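Local coordinates for putative molybdenum cofactor biosynthesis protein D2 (MoaD2) / thiamine S (Mycobacterium smegmatis, PDB 6JC0) that probably acts as a small ubiquitin-like sulfur carrier in molybdenum cofactor biosynthesis, at residues I30-V40 with V66-V74. Sequence-based numbering, arbitrary orientation.
Sequences IATGTSVAELV and VRDMAKPLV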
ATOM      1  N   ILE B  30       7.842  11.245 -49.279  1.00 19.61           N
ATOM      2  CA  ILE B  30       7.343   9.935 -49.680  1.00 18.40           C
ATOM      3  C   ILE B  30       6.209  10.071 -50.686  1.00 21.65           C
ATOM      4  O   ILE B  30       5.482  11.067 -50.681  1.00 24.57           O
ATOM      5  CB  ILE B  30       6.840   9.120 -48.482  1.00 28.30           C
ATOM      6  CG1 ILE B  30       5.665   9.838 -47.818  1.00 25.17           C
ATOM      7  CG2 ILE B  30       7.977   8.851 -47.494  1.00 24.74           C
ATOM      8  CD1 ILE B  30       4.937   8.999 -46.822  1.00 23.71           C
ATOM      9  N   ALA B  31       6.063   9.065 -51.543  1.00 20.83           N
ATOM     10  CA  ALA B  31       4.998   9.055 -52.540  1.00 21.79           C
ATOM     11  C   ALA B  31       3.640   9.172 -51.863  1.00 22.44           C
ATOM     12  O   ALA B  31       3.362   8.473 -50.886  1.00 20.18           O
ATOM     13  CB  ALA B  31       5.064   7.792 -53.382  1.00 16.87           C
ATOM     14  N   THR B  32       2.808  10.070 -52.377  1.00 20.98           N
ATOM     15  CA  THR B  32       1.467  10.262 -51.846  1.00 24.80           C
ATOM     16  C   THR B  32       0.703   8.947 -51.902  1.00 24.16           C
ATOM     17  O   THR B  32       0.666   8.284 -52.940  1.00 27.90           O
ATOM     18  CB  THR B  32       0.702  11.348 -52.622  1.00 29.13           C
ATOM     19  OG1 THR B  32       1.483  12.549 -52.651  1.00 30.84           O
ATOM     20  CG2 THR B  32      -0.639  11.637 -51.959  1.00 24.77           C
ATOM     21  N   GLY B  33       0.123   8.560 -50.770  1.00 21.10           N
ATOM     22  CA  GLY B  33      -0.592   7.302 -50.677  1.00 29.10           C
ATOM     23  C   GLY B  33       0.208   6.192 -50.019  1.00 28.16           C
ATOM     24  O   GLY B  33      -0.325   5.113 -49.762  1.00 25.69           O
ATOM     25  N   THR B  34       1.486   6.450 -49.754  1.00 24.54           N
ATOM     26  CA  THR B  34       2.336   5.481 -49.069  1.00 21.38           C
ATOM     27  C   THR B  34       1.722   5.101 -47.727  1.00 23.37           C
ATOM     28  O   THR B  34       1.353   5.970 -46.942  1.00 19.88           O
ATOM     29  CB  THR B  34       3.761   6.033 -48.831  1.00 18.76           C
ATOM     30  OG1 THR B  34       4.395   6.311 -50.085  1.00 17.92           O
ATOM     31  CG2 THR B  34       4.607   5.034 -48.054  1.00 12.79           C
ATOM     32  N   SER B  35       1.595   3.806 -47.469  1.00 20.33           N
ATOM     33  CA  SER B  35       1.049   3.348 -46.199  1.00 22.46           C
ATOM     34  C   SER B  35       2.082   3.522 -45.093  1.00 20.47           C
ATOM     35  O   SER B  35       3.277   3.648 -45.365  1.00 17.18           O
ATOM     36  CB  SER B  35       0.615   1.886 -46.290  1.00 21.26           C
ATOM     37  OG  SER B  35       1.743   1.029 -46.300  1.00 23.80           O
ATOM     38  N   VAL B  36       1.624   3.524 -43.846  1.00 18.06           N
ATOM     39  CA  VAL B  36       2.537   3.615 -42.712  1.00 20.10           C
ATOM     40  C   VAL B  36       3.506   2.439 -42.729  1.00 22.47           C
ATOM     41  O   VAL B  36       4.692   2.601 -42.445  1.00 20.01           O
ATOM     42  CB  VAL B  36       1.787   3.647 -41.370  1.00 17.06           C
ATOM     43  CG1 VAL B  36       2.770   3.730 -40.213  1.00 16.91           C
ATOM     44  CG2 VAL B  36       0.818   4.821 -41.329  1.00 20.29           C
ATOM     45  N   ALA B  37       2.999   1.262 -43.087  1.00 22.85           N
ATOM     46  CA  ALA B  37       3.826   0.061 -43.170  1.00 22.17           C
ATOM     47  C   ALA B  37       4.952   0.224 -44.199  1.00 20.53           C
ATOM     48  O   ALA B  37       6.104  -0.114 -43.929  1.00 18.03           O
ATOM     49  CB  ALA B  37       2.968  -1.148 -43.506  1.00 18.69           C
ATOM     50  N   GLU B  38       4.618   0.751 -45.373  1.00 20.45           N
ATOM     51  CA  GLU B  38       5.622   1.019 -46.398  1.00 23.40           C
ATOM     52  C   GLU B  38       6.647   2.044 -45.923  1.00 19.72           C
ATOM     53  O   GLU B  38       7.825   1.956 -46.263  1.00 20.27           O
ATOM     54  CB  GLU B  38       4.967   1.520 -47.686  1.00 34.03           C
ATOM     55  CG  GLU B  38       4.051   0.530 -48.376  1.00 41.28           C
ATOM     56  CD  GLU B  38       3.446   1.110 -49.641  1.00 50.77           C
ATOM     57  OE1 GLU B  38       4.208   1.376 -50.593  1.00 57.28           O
ATOM     58  OE2 GLU B  38       2.213   1.316 -49.675  1.00 49.67           O
ATOM     59  N   LEU B  39       6.190   3.024 -45.149  1.00 18.82           N
ATOM     60  CA  LEU B  39       7.079   4.041 -44.595  1.00 18.51           C
ATOM     61  C   LEU B  39       8.073   3.405 -43.635  1.00 17.20           C
ATOM     62  O   LEU B  39       9.271   3.691 -43.687  1.00 21.51           O
ATOM     63  CB  LEU B  39       6.284   5.133 -43.873  1.00 13.65           C
ATOM     64  CG  LEU B  39       7.115   6.122 -43.050  1.00 15.88           C
ATOM     65  CD1 LEU B  39       8.098   6.894 -43.934  1.00 14.87           C
ATOM     66  CD2 LEU B  39       6.214   7.083 -42.286  1.00 14.58           C
ATOM     67  N   VAL B  40       7.567   2.536 -42.766  1.00 14.43           N
ATOM     68  CA  VAL B  40       8.397   1.847 -41.785  1.00 14.22           C
ATOM     69  C   VAL B  40       9.489   1.029 -42.476  1.00 18.09           C
ATOM     70  O   VAL B  40      10.624   0.962 -41.993  1.00 18.80           O
ATOM     71  CB  VAL B  40       7.541   0.933 -40.875  1.00 18.04           C
ATOM     72  CG1 VAL B  40       8.417   0.055 -39.992  1.00 13.81           C
ATOM     73  CG2 VAL B  40       6.609   1.778 -40.016  1.00 18.34           C
ATOM     74  N   VAL B  66      -1.962   4.661 -34.565  1.00 28.50           N
ATOM     75  CA  VAL B  66      -2.187   3.963 -35.827  1.00 26.74           C
ATOM     76  C   VAL B  66      -2.694   2.550 -35.567  1.00 27.24           C
ATOM     77  O   VAL B  66      -1.952   1.692 -35.094  1.00 27.28           O
ATOM     78  CB  VAL B  66      -0.901   3.889 -36.681  1.00 23.69           C
ATOM     79  CG1 VAL B  66      -1.151   3.083 -37.947  1.00 21.38           C
ATOM     80  CG2 VAL B  66      -0.402   5.287 -37.019  1.00 21.18           C
ATOM     81  N   ARG B  67      -3.963   2.314 -35.872  1.00 30.99           N
ATOM     82  CA  ARG B  67      -4.569   1.006 -35.659  1.00 35.31           C
ATOM     83  C   ARG B  67      -4.371   0.102 -36.871  1.00 37.48           C
ATOM     84  O   ARG B  67      -4.171  -1.105 -36.733  1.00 39.93           O
ATOM     85  CB  ARG B  67      -6.061   1.149 -35.351  1.00 38.59           C
ATOM     86  CG  ARG B  67      -6.370   1.774 -33.999  1.00 45.03           C
ATOM     87  CD  ARG B  67      -7.858   2.066 -33.871  1.00 57.14           C
ATOM     88  NE  ARG B  67      -8.277   2.221 -32.480  1.00 69.53           N
ATOM     89  CZ  ARG B  67      -9.527   2.471 -32.097  1.00 75.25           C
ATOM     90  NH1 ARG B  67     -10.487   2.601 -33.003  1.00 75.76           N
ATOM     91  NH2 ARG B  67      -9.815   2.593 -30.809  1.00 77.46           N
ATOM     92  N   ASP B  68      -4.435   0.697 -38.057  1.00 37.58           N
ATOM     93  CA  ASP B  68      -4.260  -0.033 -39.306  1.00 35.32           C
ATOM     94  C   ASP B  68      -2.977   0.423 -40.002  1.00 29.39           C
ATOM     95  O   ASP B  68      -2.872   1.567 -40.437  1.00 27.39           O
ATOM     96  CB  ASP B  68      -5.478   0.172 -40.214  1.00 37.18           C
ATOM     97  CG  ASP B  68      -5.403  -0.639 -41.495  1.00 41.28           C
ATOM     98  OD1 ASP B  68      -4.611  -1.602 -41.553  1.00 41.40           O
ATOM     99  OD2 ASP B  68      -6.149  -0.315 -42.444  1.00 45.41           O
ATOM    100  N   MET B  69      -2.003  -0.473 -40.110  1.00 29.12           N
ATOM    101  CA  MET B  69      -0.718  -0.115 -40.704  1.00 28.71           C
ATOM    102  C   MET B  69      -0.824   0.123 -42.211  1.00 28.34           C
ATOM    103  O   MET B  69       0.117   0.612 -42.837  1.00 24.68           O
ATOM    104  CB  MET B  69       0.320  -1.198 -40.410  1.00 23.07           C
ATOM    105  CG  MET B  69       0.717  -1.269 -38.946  1.00 30.21           C
ATOM    106  SD  MET B  69       1.535   0.239 -38.378  1.00 27.71           S
ATOM    107  CE  MET B  69       3.115   0.095 -39.218  1.00 14.35           C
ATOM    108  N   ALA B  70      -1.973  -0.212 -42.788  1.00 25.67           N
ATOM    109  CA  ALA B  70      -2.198   0.015 -44.209  1.00 24.23           C
ATOM    110  C   ALA B  70      -2.636   1.452 -44.457  1.00 19.99           C
ATOM    111  O   ALA B  70      -2.801   1.867 -45.605  1.00 24.45           O
ATOM    112  CB  ALA B  70      -3.237  -0.962 -44.750  1.00 24.76           C
ATOM    113  N   LYS B  71      -2.831   2.197 -43.370  1.00 23.06           N
ATOM    114  CA  LYS B  71      -3.241   3.600 -43.435  1.00 21.60           C
ATOM    115  C   LYS B  71      -2.389   4.404 -44.411  1.00 23.61           C
ATOM    116  O   LYS B  71      -1.178   4.512 -44.238  1.00 24.27           O
ATOM    117  CB  LYS B  71      -3.164   4.246 -42.052  1.00 20.83           C
ATOM    118  CG  LYS B  71      -3.308   5.763 -42.078  1.00 23.65           C
ATOM    119  CD  LYS B  71      -3.036   6.366 -40.707  1.00 31.67           C
ATOM    120  CE  LYS B  71      -3.021   7.889 -40.757  1.00 31.61           C
ATOM    121  NZ  LYS B  71      -4.358   8.453 -41.068  1.00 34.84           N
ATOM    122  N   PRO B  72      -3.026   4.971 -45.443  1.00 21.36           N
ATOM    123  CA  PRO B  72      -2.308   5.762 -46.446  1.00 19.50           C
ATOM    124  C   PRO B  72      -1.891   7.134 -45.926  1.00 19.77           C
ATOM    125  O   PRO B  72      -2.658   7.787 -45.216  1.00 14.81           O
ATOM    126  CB  PRO B  72      -3.330   5.908 -47.584  1.00 24.47           C
ATOM    127  CG  PRO B  72      -4.421   4.914 -47.275  1.00 26.89           C
ATOM    128  CD  PRO B  72      -4.445   4.801 -45.791  1.00 22.89           C
ATOM    129  N   LEU B  73      -0.684   7.564 -46.283  1.00 15.75           N
ATOM    130  CA  LEU B  73      -0.215   8.905 -45.961  1.00 18.92           C
ATOM    131  C   LEU B  73      -0.430   9.823 -47.166  1.00 19.59           C
ATOM    132  O   LEU B  73       0.293   9.733 -48.150  1.00 18.34           O
ATOM    133  CB  LEU B  73       1.259   8.866 -45.549  1.00 13.00           C
ATOM    134  CG  LEU B  73       1.544   8.001 -44.315  1.00 17.59           C
ATOM    135  CD1 LEU B  73       3.024   7.647 -44.196  1.00 19.55           C
ATOM    136  CD2 LEU B  73       1.065   8.709 -43.048  1.00 19.25           C
ATOM    137  N   VAL B  74      -1.433  10.695 -47.093  1.00 23.07           N
ATOM    138  CA  VAL B  74      -1.826  11.492 -48.259  1.00 24.49           C
ATOM    139  C   VAL B  74      -1.766  12.990 -48.001  1.00 27.65           C
ATOM    140  O   VAL B  74      -2.171  13.794 -48.842  1.00 28.26           O
ATOM    141  CB  VAL B  74      -3.245  11.136 -48.724  1.00 22.86           C
ATOM    142  CG1 VAL B  74      -3.287   9.703 -49.227  1.00 22.48           C
ATOM    143  CG2 VAL B  74      -4.243  11.343 -47.594  1.00 21.90           C
TER
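Leu73 of the segment 66-74 packs its branches against Ile30, Val36 and Leu39 of 30-40, where a ubiquitin-like (beta-grasp) fold joins the start of its helix 36-44 to the loop leading into strand 77-82. Its CB lies 3.2 Å from Thr34 O, and CG stays beside the same oxygen. With CG anti to its own carbonyl carbon (chi1 -60°), the branch reaches the side chains of Ile30 and Leu39: CD1 meets Ile30 CD1 at 3.5 Å and Leu39 CD2 at 3.8 Å, while CD2 faces Val36 CG2 more loosely. Val79 of the main sheet also packs on Leu39, so this cluster belongs to the core between helix and sheet.

The backbones meet in a short antiparallel pairing. Gly33 N, in the type II turn Ala31-Thr34, donates to Leu73 O, and Leu73 N returns a 2.7 Å bond to Thr34 O. Ser35 and Pro72 then form a non-hydrogen-bonded pair. Beyond them, two N-H groups of the helix's first turn are taken by loop carbonyls: Val36 N by Lys71 O, and Ala37 N by Met69 O at 3.0 Å. Within segment 30-40, Ser35 and Glu38 make a capping box; Glu38 N gives a nearly straight bond to Ser35 OG (165°), and the return contacts to Glu38 OE2 are weak.

Met69 bends at chi2 and chi3 and crosses the valines at about a right angle, its CE sitting 3.8 Å from Val36 CG1 and 4.0 Å from Val40 CG2.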